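Local coordinates for protein squalene synthase HpnC (Alicyclobacillus acidocaldarius subsp. acidocaldarius, PDB 4HD1) that probably works as a squalene/phytoene synthase-family prenyltransferase, condensing isoprenoid diphosphates on the way to squalene, at residues Phe15-Cys18 with Arg19-Thr22; His39-Pro42 with His43-Val47; Ala88-Ala91 with Leu92-Thr95; Leu76-Phe80 with Ala81-Thr85. All blocks are in the same frame, centred on the assembly; numbering follows the deposited sequence.

Interaction 1 (Phe15-Cys18 with Arg19-Thr22); sequences FEVC and RRLT. With SO4 (sulfate ion), chain B.
Cys18 O is gripped twice by Thr22: the amide N and the hydroxyl OG1 each donate to it at 2.9 Å, reaching the carbonyl from opposite faces of its plane. Threonine suits a buried helical site for this reason, because its OG1, set beside its own N (chi1 -66°), can return its proton to the preceding turn. Arg19 turns outward instead. Its chain runs extended from CG to NE, and its guanidinium presents an edge to a sulfate ion, with NE donating to O2 (2.7 Å) and NH2 to O4 (3.0 Å, nearly straight at 171°). All this lies on helix 12-25 of the all-helical squalene/phytoene synthase fold, where Arg19, Arg20 and Leu21 N bond in regular i to i+4 order to Phe15, Glu16 and Val17 O. Beside Arg19, the Glu16 carboxylate lies almost parallel to the guanidinium, 12° between planes, but Glu16 OE1 and Arg19 NH1 stay 4.5 Å apart, beyond a salt bridge; Glu16 OE2 approaches the CD methylene of Arg19 at 3.6 Å. Farther along, Val17 and Leu21 lie side by side, CG1 to CD1 3.8 Å. On the buried flank, Phe15 and Cys18 turn their side chains onto Ala91 of helix 87-99.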
# COMPACT_ATOMS: atom_id res chain seq x y z
N PHE A 15 -11.00 4.47 -19.09
CA PHE A 15 -11.27 4.64 -17.67
C PHE A 15 -12.30 3.64 -17.17
O PHE A 15 -12.25 3.21 -16.01
CB PHE A 15 -11.67 6.08 -17.35
CG PHE A 15 -10.50 7.00 -17.12
CD1 PHE A 15 -9.88 7.06 -15.88
CD2 PHE A 15 -10.01 7.79 -18.15
CE1 PHE A 15 -8.79 7.90 -15.66
CE2 PHE A 15 -8.92 8.64 -17.95
CZ PHE A 15 -8.31 8.69 -16.70
N GLU A 16 -13.23 3.25 -18.04
CA GLU A 16 -14.17 2.18 -17.71
C GLU A 16 -13.44 0.85 -17.44
O GLU A 16 -13.83 0.12 -16.53
CB GLU A 16 -15.22 1.99 -18.81
CG GLU A 16 -16.23 0.89 -18.53
CD GLU A 16 -17.07 1.12 -17.28
OE1 GLU A 16 -17.91 0.25 -16.97
OE2 GLU A 16 -16.92 2.17 -16.61
N VAL A 17 -12.41 0.56 -18.24
CA VAL A 17 -11.57 -0.62 -18.02
C VAL A 17 -10.92 -0.53 -16.63
O VAL A 17 -11.04 -1.46 -15.83
CB VAL A 17 -10.48 -0.80 -19.12
CG1 VAL A 17 -9.58 -1.99 -18.82
CG2 VAL A 17 -11.12 -0.98 -20.50
N CYS A 18 -10.28 0.60 -16.35
CA CYS A 18 -9.65 0.81 -15.04
C CYS A 18 -10.64 0.62 -13.90
O CYS A 18 -10.31 0.01 -12.89
CB CYS A 18 -9.03 2.19 -14.97
SG CYS A 18 -7.60 2.36 -16.06
N ARG A 19 -11.85 1.13 -14.09
CA ARG A 19 -12.91 0.99 -13.09
C ARG A 19 -13.31 -0.47 -12.86
O ARG A 19 -13.45 -0.90 -11.71
CB ARG A 19 -14.13 1.82 -13.49
CG ARG A 19 -15.25 1.83 -12.48
CD ARG A 19 -16.46 2.52 -13.07
NE ARG A 19 -17.51 2.76 -12.09
CZ ARG A 19 -18.53 1.93 -11.86
NH1 ARG A 19 -18.64 0.80 -12.53
NH2 ARG A 19 -19.43 2.25 -10.94
N ARG A 20 -13.49 -1.21 -13.95
CA ARG A 20 -13.78 -2.65 -13.89
C ARG A 20 -12.68 -3.43 -13.20
O ARG A 20 -12.95 -4.22 -12.28
CB ARG A 20 -13.98 -3.23 -15.30
CG ARG A 20 -15.43 -3.45 -15.69
CD ARG A 20 -15.56 -4.57 -16.73
NE ARG A 20 -14.78 -4.31 -17.94
CZ ARG A 20 -13.61 -4.87 -18.24
NH1 ARG A 20 -13.05 -5.76 -17.42
NH2 ARG A 20 -12.99 -4.55 -19.36
N LEU A 21 -11.44 -3.23 -13.64
CA LEU A 21 -10.28 -3.93 -13.08
C LEU A 21 -10.17 -3.64 -11.59
O LEU A 21 -9.89 -4.54 -10.79
CB LEU A 21 -8.98 -3.54 -13.80
CG LEU A 21 -8.85 -3.78 -15.32
CD1 LEU A 21 -7.55 -3.19 -15.86
CD2 LEU A 21 -9.02 -5.24 -15.73
N THR A 22 -10.41 -2.38 -11.22
CA THR A 22 -10.34 -1.96 -9.83
C THR A 22 -11.44 -2.60 -8.98
O THR A 22 -11.14 -3.24 -7.96
CB THR A 22 -10.34 -0.42 -9.70
OG1 THR A 22 -9.13 0.09 -10.29
CG2 THR A 22 -10.43 0.01 -8.24
S SO4 B . -18.31 5.90 -10.18
O1 SO4 B . -19.00 7.20 -10.39
O2 SO4 B . -17.71 5.41 -11.46
O3 SO4 B . -17.18 6.03 -9.22
O4 SO4 B . -19.35 4.97 -9.63

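Interaction 2 (His39-Pro42 with His43-Val47); sequences HLRP and HFYSV. With SO4 (sulfate ion), chain B.
Arg41 and Tyr45 run alongside each other, one helical turn apart, with CB of Arg41 4.1 Å from CE2 of the tyrosine ring and the guanidinium and ring planes inclined by 56°. From Tyr45 N onward the bonding is that of a regular helix: Tyr45 N bonds to Arg41 O and Ser46 N to Pro42 O, both at 3.0 Å. The first turn is less regular, Leu40 O receiving only weak bonds from His43 N and Phe44 N. Pro42 suits this turn, since a residue there needs no amide proton for the helix. This is the packed part of the contact, where Pro42, His43, Phe44, Tyr45 and Ser46 are all buried. The imidazole of His43 leans back over the start of the helix, its CG opposite the carbonyl carbon (chi1 -52°), which brings its CD2 to 4.1 Å from CD2 of Leu40. Its ND1 is hydrogen-bonded to Thr95 OG1, which also pairs with Ser46 OG, so ND1 of His43 and OG of Ser46 are both satisfied inside the protein. Toward solvent lie His39, exposed and still in the loop, and the partly exposed Leu40 and Arg41. A sulfate ion, probably from the crystallisation liquor, lies at the edge of the Tyr45 ring; its O3 is modelled 2.4 Å from Tyr45 OH, a doubtful length, while its O1 is 3.1 Å from Arg41 NH1. Around this beginning of helix 41-56, helix 12-25 packs on Pro42, Tyr45 and Ser46, helix 137-146 on Phe44, and helix 87-99 on His43 and Ser46.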
# COMPACT_ATOMS: atom_id res chain seq x y z
N HIS A 39 -15.16 14.04 -9.67
CA HIS A 39 -14.17 14.45 -10.66
C HIS A 39 -12.80 13.90 -10.37
O HIS A 39 -11.91 13.99 -11.21
CB HIS A 39 -14.13 15.96 -10.83
CG HIS A 39 -13.38 16.69 -9.75
ND1 HIS A 39 -13.94 17.00 -8.57
CD2 HIS A 39 -12.07 17.16 -9.71
CE1 HIS A 39 -13.04 17.65 -7.80
NE2 HIS A 39 -11.89 17.74 -8.50
N LEU A 40 -12.61 13.30 -9.19
CA LEU A 40 -11.33 12.68 -8.84
C LEU A 40 -11.35 11.16 -8.84
O LEU A 40 -10.29 10.54 -8.96
CB LEU A 40 -10.78 13.21 -7.50
CG LEU A 40 -10.38 14.69 -7.44
CD1 LEU A 40 -9.89 15.05 -6.03
CD2 LEU A 40 -9.34 15.07 -8.51
N ARG A 41 -12.54 10.56 -8.71
CA ARG A 41 -12.64 9.09 -8.75
C ARG A 41 -11.92 8.41 -9.94
O ARG A 41 -11.27 7.39 -9.73
CB ARG A 41 -14.09 8.62 -8.66
CG ARG A 41 -14.65 8.56 -7.26
CD ARG A 41 -16.05 7.97 -7.25
NE ARG A 41 -16.93 8.85 -6.49
CZ ARG A 41 -17.98 9.49 -6.99
NH1 ARG A 41 -18.32 9.33 -8.27
NH2 ARG A 41 -18.69 10.29 -6.21
N PRO A 42 -12.03 8.97 -11.17
CA PRO A 42 -11.36 8.32 -12.30
C PRO A 42 -9.85 8.12 -12.08
O PRO A 42 -9.28 7.12 -12.54
CB PRO A 42 -11.59 9.30 -13.46
CG PRO A 42 -12.87 9.96 -13.11
CD PRO A 42 -12.80 10.15 -11.62
N HIS A 43 -9.23 9.06 -11.37
CA HIS A 43 -7.81 8.96 -11.08
C HIS A 43 -7.52 7.90 -10.05
O HIS A 43 -6.46 7.27 -10.08
CB HIS A 43 -7.27 10.33 -10.68
CG HIS A 43 -7.61 11.41 -11.68
ND1 HIS A 43 -7.18 11.38 -12.95
CD2 HIS A 43 -8.38 12.57 -11.55
CE1 HIS A 43 -7.65 12.45 -13.62
NE2 HIS A 43 -8.38 13.18 -12.75
N PHE A 44 -8.47 7.67 -9.14
CA PHE A 44 -8.36 6.53 -8.22
C PHE A 44 -8.40 5.21 -9.01
O PHE A 44 -7.58 4.32 -8.76
CB PHE A 44 -9.41 6.61 -7.10
CG PHE A 44 -8.94 7.38 -5.89
CD1 PHE A 44 -8.77 8.77 -5.95
CD2 PHE A 44 -8.64 6.72 -4.70
CE1 PHE A 44 -8.32 9.48 -4.84
CE2 PHE A 44 -8.19 7.42 -3.58
CZ PHE A 44 -8.03 8.80 -3.66
N TYR A 45 -9.32 5.11 -9.97
CA TYR A 45 -9.46 3.89 -10.77
C TYR A 45 -8.21 3.59 -11.58
O TYR A 45 -7.78 2.43 -11.63
CB TYR A 45 -10.70 3.93 -11.67
CG TYR A 45 -12.01 3.99 -10.92
CD1 TYR A 45 -12.30 3.09 -9.90
CD2 TYR A 45 -12.98 4.95 -11.25
CE1 TYR A 45 -13.50 3.14 -9.21
CE2 TYR A 45 -14.19 5.01 -10.57
CZ TYR A 45 -14.44 4.10 -9.55
OH TYR A 45 -15.64 4.16 -8.86
N SER A 46 -7.60 4.61 -12.19
CA SER A 46 -6.40 4.37 -13.00
C SER A 46 -5.17 4.03 -12.15
O SER A 46 -4.35 3.20 -12.55
CB SER A 46 -6.12 5.54 -13.94
OG SER A 46 -5.87 6.73 -13.20
N VAL A 47 -5.04 4.67 -10.99
CA VAL A 47 -3.92 4.38 -10.09
C VAL A 47 -4.06 2.99 -9.50
O VAL A 47 -3.09 2.22 -9.45
CB VAL A 47 -3.78 5.45 -8.99
CG1 VAL A 47 -2.80 4.99 -7.93
CG2 VAL A 47 -3.31 6.76 -9.61
S SO4 B . -18.31 5.90 -10.18
O1 SO4 B . -19.00 7.20 -10.39
O2 SO4 B . -17.71 5.41 -11.46
O3 SO4 B . -17.18 6.03 -9.22
O4 SO4 B . -19.35 4.97 -9.63

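Interaction 3 (Ala88-Ala91 with Leu92-Thr95); sequences AFRA and LQFT
Phe89 and Leu92 meet one turn apart on helix 87-99, a member of the all-helical squalene/phytoene synthase fold. Their apolar contact is the main side-chain meeting here: the two lie side by side and point the same way, and Leu92 CD2 reaches CD1 of Phe89 at 4.0 Å. Leucine's branch makes this possible, for with CG opposite the backbone N (chi1 -164°) one methyl can turn to the aromatic ring. Both residues are buried. Phe89 also makes an edge-to-face stack with Tyr72, Leu92 packs on Leu76, and both touch Phe50, so the pair lies between helix 65-81 and helix 41-56. Ala91 packs against helix 12-25 at Phe15 and Cys18, where its small methyl lets the helices come close.

The backbone hydrogen bonds are those of an ordinary alpha-helix, each amide from Leu92 to Thr95 donating to the carbonyl four residues earlier; Gln93 N to Phe89 O, for example, measures 2.8 Å.

Polar side chains look beyond the helix for their partners. Arg90 NH1 forms a salt bridge with Asp14, while Gln93, its chain extended beyond CG, accepts a hydrogen bond at OE1 from Ala84 N. Arg90 and Gln93 barely meet, Arg90 CG to Gln93 NE2 being 4.5 Å. Thr95 OG1 is hydrogen-bonded to His43 ND1 and Ser46 OG of helix 41-56; a short side chain with a hydroxyl suits a buried place facing two polar groups. At the foot of the Gln93 side chain, CB rests 3.2 Å from Phe89 O.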
# COMPACT_ATOMS: atom_id res chain seq x y z
N ALA A 88 -5.72 0.62 -19.86
CA ALA A 88 -5.31 1.02 -18.50
C ALA A 88 -4.27 2.13 -18.48
O ALA A 88 -4.41 3.10 -17.75
CB ALA A 88 -4.83 -0.18 -17.70
N PHE A 89 -3.23 1.98 -19.29
CA PHE A 89 -2.13 2.95 -19.31
C PHE A 89 -2.45 4.24 -20.07
O PHE A 89 -1.83 5.26 -19.81
CB PHE A 89 -0.84 2.30 -19.82
CG PHE A 89 -0.10 1.53 -18.77
CD1 PHE A 89 0.65 2.20 -17.80
CD2 PHE A 89 -0.15 0.14 -18.74
CE1 PHE A 89 1.34 1.49 -16.83
CE2 PHE A 89 0.54 -0.58 -17.76
CZ PHE A 89 1.28 0.10 -16.81
N ARG A 90 -3.39 4.19 -21.01
CA ARG A 90 -3.91 5.41 -21.62
C ARG A 90 -4.66 6.23 -20.56
O ARG A 90 -4.48 7.44 -20.46
CB ARG A 90 -4.79 5.11 -22.84
CG ARG A 90 -4.05 5.16 -24.17
CD ARG A 90 -4.95 4.88 -25.37
NE ARG A 90 -4.85 3.49 -25.79
CZ ARG A 90 -5.84 2.60 -25.75
NH1 ARG A 90 -7.05 2.94 -25.34
NH2 ARG A 90 -5.62 1.35 -26.15
N ALA A 91 -5.49 5.56 -19.77
CA ALA A 91 -6.17 6.22 -18.66
C ALA A 91 -5.14 6.80 -17.67
O ALA A 91 -5.23 7.97 -17.29
CB ALA A 91 -7.14 5.28 -17.97
N LEU A 92 -4.16 5.98 -17.28
CA LEU A 92 -3.10 6.45 -16.38
C LEU A 92 -2.35 7.66 -16.94
O LEU A 92 -2.07 8.61 -16.21
CB LEU A 92 -2.12 5.32 -16.03
CG LEU A 92 -1.22 5.60 -14.81
CD1 LEU A 92 -2.04 5.63 -13.53
CD2 LEU A 92 -0.11 4.56 -14.71
N GLN A 93 -2.03 7.61 -18.23
CA GLN A 93 -1.40 8.71 -18.97
C GLN A 93 -2.12 10.05 -18.82
O GLN A 93 -1.49 11.09 -18.62
CB GLN A 93 -1.35 8.33 -20.45
CG GLN A 93 -0.41 9.14 -21.32
CD GLN A 93 -0.22 8.47 -22.67
OE1 GLN A 93 0.81 7.86 -22.92
NE2 GLN A 93 -1.23 8.56 -23.53
N PHE A 94 -3.45 10.02 -18.94
CA PHE A 94 -4.26 11.20 -18.71
C PHE A 94 -4.17 11.64 -17.25
O PHE A 94 -3.92 12.82 -16.98
CB PHE A 94 -5.71 10.95 -19.11
CG PHE A 94 -6.60 12.15 -18.93
CD1 PHE A 94 -6.48 13.25 -19.79
CD2 PHE A 94 -7.54 12.19 -17.91
CE1 PHE A 94 -7.29 14.37 -19.64
CE2 PHE A 94 -8.36 13.31 -17.76
CZ PHE A 94 -8.23 14.40 -18.62
N THR A 95 -4.35 10.69 -16.34
CA THR A 95 -4.22 10.93 -14.90
C THR A 95 -2.85 11.53 -14.53
O THR A 95 -2.80 12.55 -13.84
CB THR A 95 -4.51 9.65 -14.09
OG1 THR A 95 -5.90 9.31 -14.22
CG2 THR A 95 -4.18 9.85 -12.62

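Interaction 4 (Leu76-Phe80 with Ala81-Thr85); sequences LRRAF and AGEAT
The guanidinium of Arg78 is approached obliquely by the hydroxyl of Thr85, whose OG1 lies 3.1 Å from Arg78 NH1 at an angle too poor for a hydrogen bond. The Glu83 carboxylate plane is turned 36° from that of the guanidinium, and the two side chains cross at about a right angle. Glu83 CG sits between its own backbone N and carbonyl carbon (chi1 49°), which sets it against Arg78 CG at 3.8 Å, while the charged atoms Arg78 NE and Glu83 OE2 remain 5.9 Å apart; any attraction between the charges is probably modest. The third flat group, the Phe80 ring, has Leu76 O in plane at its edge.

Underneath these groups the helix ends. Glu83 N donates to Arg78 O at 2.9 Å, a bond from residue i+5 back to residue i, one longer than the helical i+4, and Gly82 just before it takes positive phi (79°). Those are the 6→1 bond and the left-handed residue of a Schellman motif, but the companion 5→2 approach of Gly82 N to Ala79 O is long at 3.8 Å, so the motif is incomplete. Glycine suits the turning point because without a CB it enters positive phi at little cost. Ala81 N is held only by weak bonds to Arg77 O and Arg78 O. After the reversal the chain runs back past the helix, bringing Ala84 CB to 4.3 Å from Ala79 CB; two small side chains allow that approach. Mostly this is a surface contact, with Gly82, Glu83 and Thr85 exposed.

The turn joins helix 65-81 to helix 87-99, and the second helix closes its inner side: Phe89 packs on Ala79 and Ala84, Ile96 on Phe80, and Leu92 on Leu76, which also touches Phe106 of helix 104-118.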
# COMPACT_ATOMS: atom_id res chain seq x y z
N LEU A 76 4.87 1.82 -18.12
CA LEU A 76 4.77 2.96 -17.21
C LEU A 76 5.55 4.17 -17.74
O LEU A 76 5.01 5.27 -17.77
CB LEU A 76 5.26 2.57 -15.81
CG LEU A 76 5.15 3.53 -14.62
CD1 LEU A 76 6.35 4.47 -14.55
CD2 LEU A 76 3.83 4.30 -14.58
N ARG A 77 6.79 3.95 -18.17
CA ARG A 77 7.61 5.03 -18.73
C ARG A 77 7.01 5.60 -20.02
O ARG A 77 7.07 6.81 -20.25
CB ARG A 77 9.05 4.59 -18.96
CG ARG A 77 9.72 3.97 -17.74
CD ARG A 77 11.22 3.82 -17.93
NE ARG A 77 11.93 4.79 -17.11
CZ ARG A 77 12.45 4.51 -15.92
NH1 ARG A 77 12.36 3.29 -15.40
NH2 ARG A 77 13.08 5.47 -15.24
N ARG A 78 6.42 4.73 -20.84
CA ARG A 78 5.71 5.16 -22.04
C ARG A 78 4.51 6.05 -21.70
O ARG A 78 4.21 7.00 -22.42
CB ARG A 78 5.27 3.96 -22.88
CG ARG A 78 6.32 3.51 -23.89
CD ARG A 78 5.78 2.46 -24.84
NE ARG A 78 6.14 1.11 -24.41
CZ ARG A 78 5.29 0.21 -23.90
NH1 ARG A 78 4.00 0.50 -23.76
NH2 ARG A 78 5.74 -0.98 -23.54
N ALA A 79 3.85 5.74 -20.58
CA ALA A 79 2.71 6.52 -20.12
C ALA A 79 3.12 7.92 -19.65
O ALA A 79 2.31 8.84 -19.68
CB ALA A 79 1.95 5.78 -19.04
N PHE A 80 4.37 8.07 -19.22
CA PHE A 80 4.94 9.38 -18.90
C PHE A 80 5.48 10.11 -20.12
O PHE A 80 5.73 11.32 -20.06
CB PHE A 80 6.05 9.24 -17.86
CG PHE A 80 5.56 9.27 -16.45
CD1 PHE A 80 5.65 10.44 -15.70
CD2 PHE A 80 4.99 8.14 -15.87
CE1 PHE A 80 5.19 10.47 -14.39
CE2 PHE A 80 4.52 8.17 -14.57
CZ PHE A 80 4.62 9.34 -13.83
N ALA A 81 5.68 9.38 -21.21
CA ALA A 81 6.17 9.96 -22.45
C ALA A 81 5.02 10.32 -23.40
O ALA A 81 5.24 10.92 -24.45
CB ALA A 81 7.15 9.01 -23.13
N GLY A 82 3.80 9.96 -23.01
CA GLY A 82 2.62 10.23 -23.83
C GLY A 82 2.45 9.24 -24.97
O GLY A 82 1.93 9.59 -26.03
N GLU A 83 2.87 8.00 -24.75
CA GLU A 83 2.80 6.96 -25.78
C GLU A 83 2.36 5.60 -25.21
O GLU A 83 2.90 4.56 -25.59
CB GLU A 83 4.13 6.86 -26.52
CG GLU A 83 5.35 6.78 -25.61
CD GLU A 83 6.65 7.10 -26.32
OE1 GLU A 83 6.62 7.79 -27.36
OE2 GLU A 83 7.72 6.67 -25.82
N ALA A 84 1.38 5.63 -24.32
CA ALA A 84 0.79 4.42 -23.76
C ALA A 84 0.12 3.59 -24.85
O ALA A 84 -0.25 4.13 -25.89
CB ALA A 84 -0.22 4.77 -22.67
N THR A 85 -0.01 2.28 -24.62
CA THR A 85 -0.57 1.37 -25.63
C THR A 85 -1.73 0.50 -25.11
O THR A 85 -2.41 -0.16 -25.90
CB THR A 85 0.53 0.50 -26.28
OG1 THR A 85 1.33 -0.11 -25.26
CG2 THR A 85 1.44 1.35 -27.18

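Interactions 1, 2 and 3 lie on three mutually packed helices, their centres 10 to 11 Å apart. Phe15 reaches into the junction, CE1 3.3 Å from Pro42 O and CZ 3.2 Å from Ala91 O. Interactions 2 and 3 share a polar seam, with Thr95 OG1 2.7 Å from His43 ND1 and 2.8 Å from Ser46 OG. The sulfate ion touches both interaction 1 and interaction 2, bridging their outer sides. Interaction 4 adjoins interaction 3 (centres about 8 Å apart), where Gln93 OE1 is 2.7 Å from Ala84 N, but it stays about 10 Å from interaction 1 and about 8 Å from interaction 2 by nearest atoms.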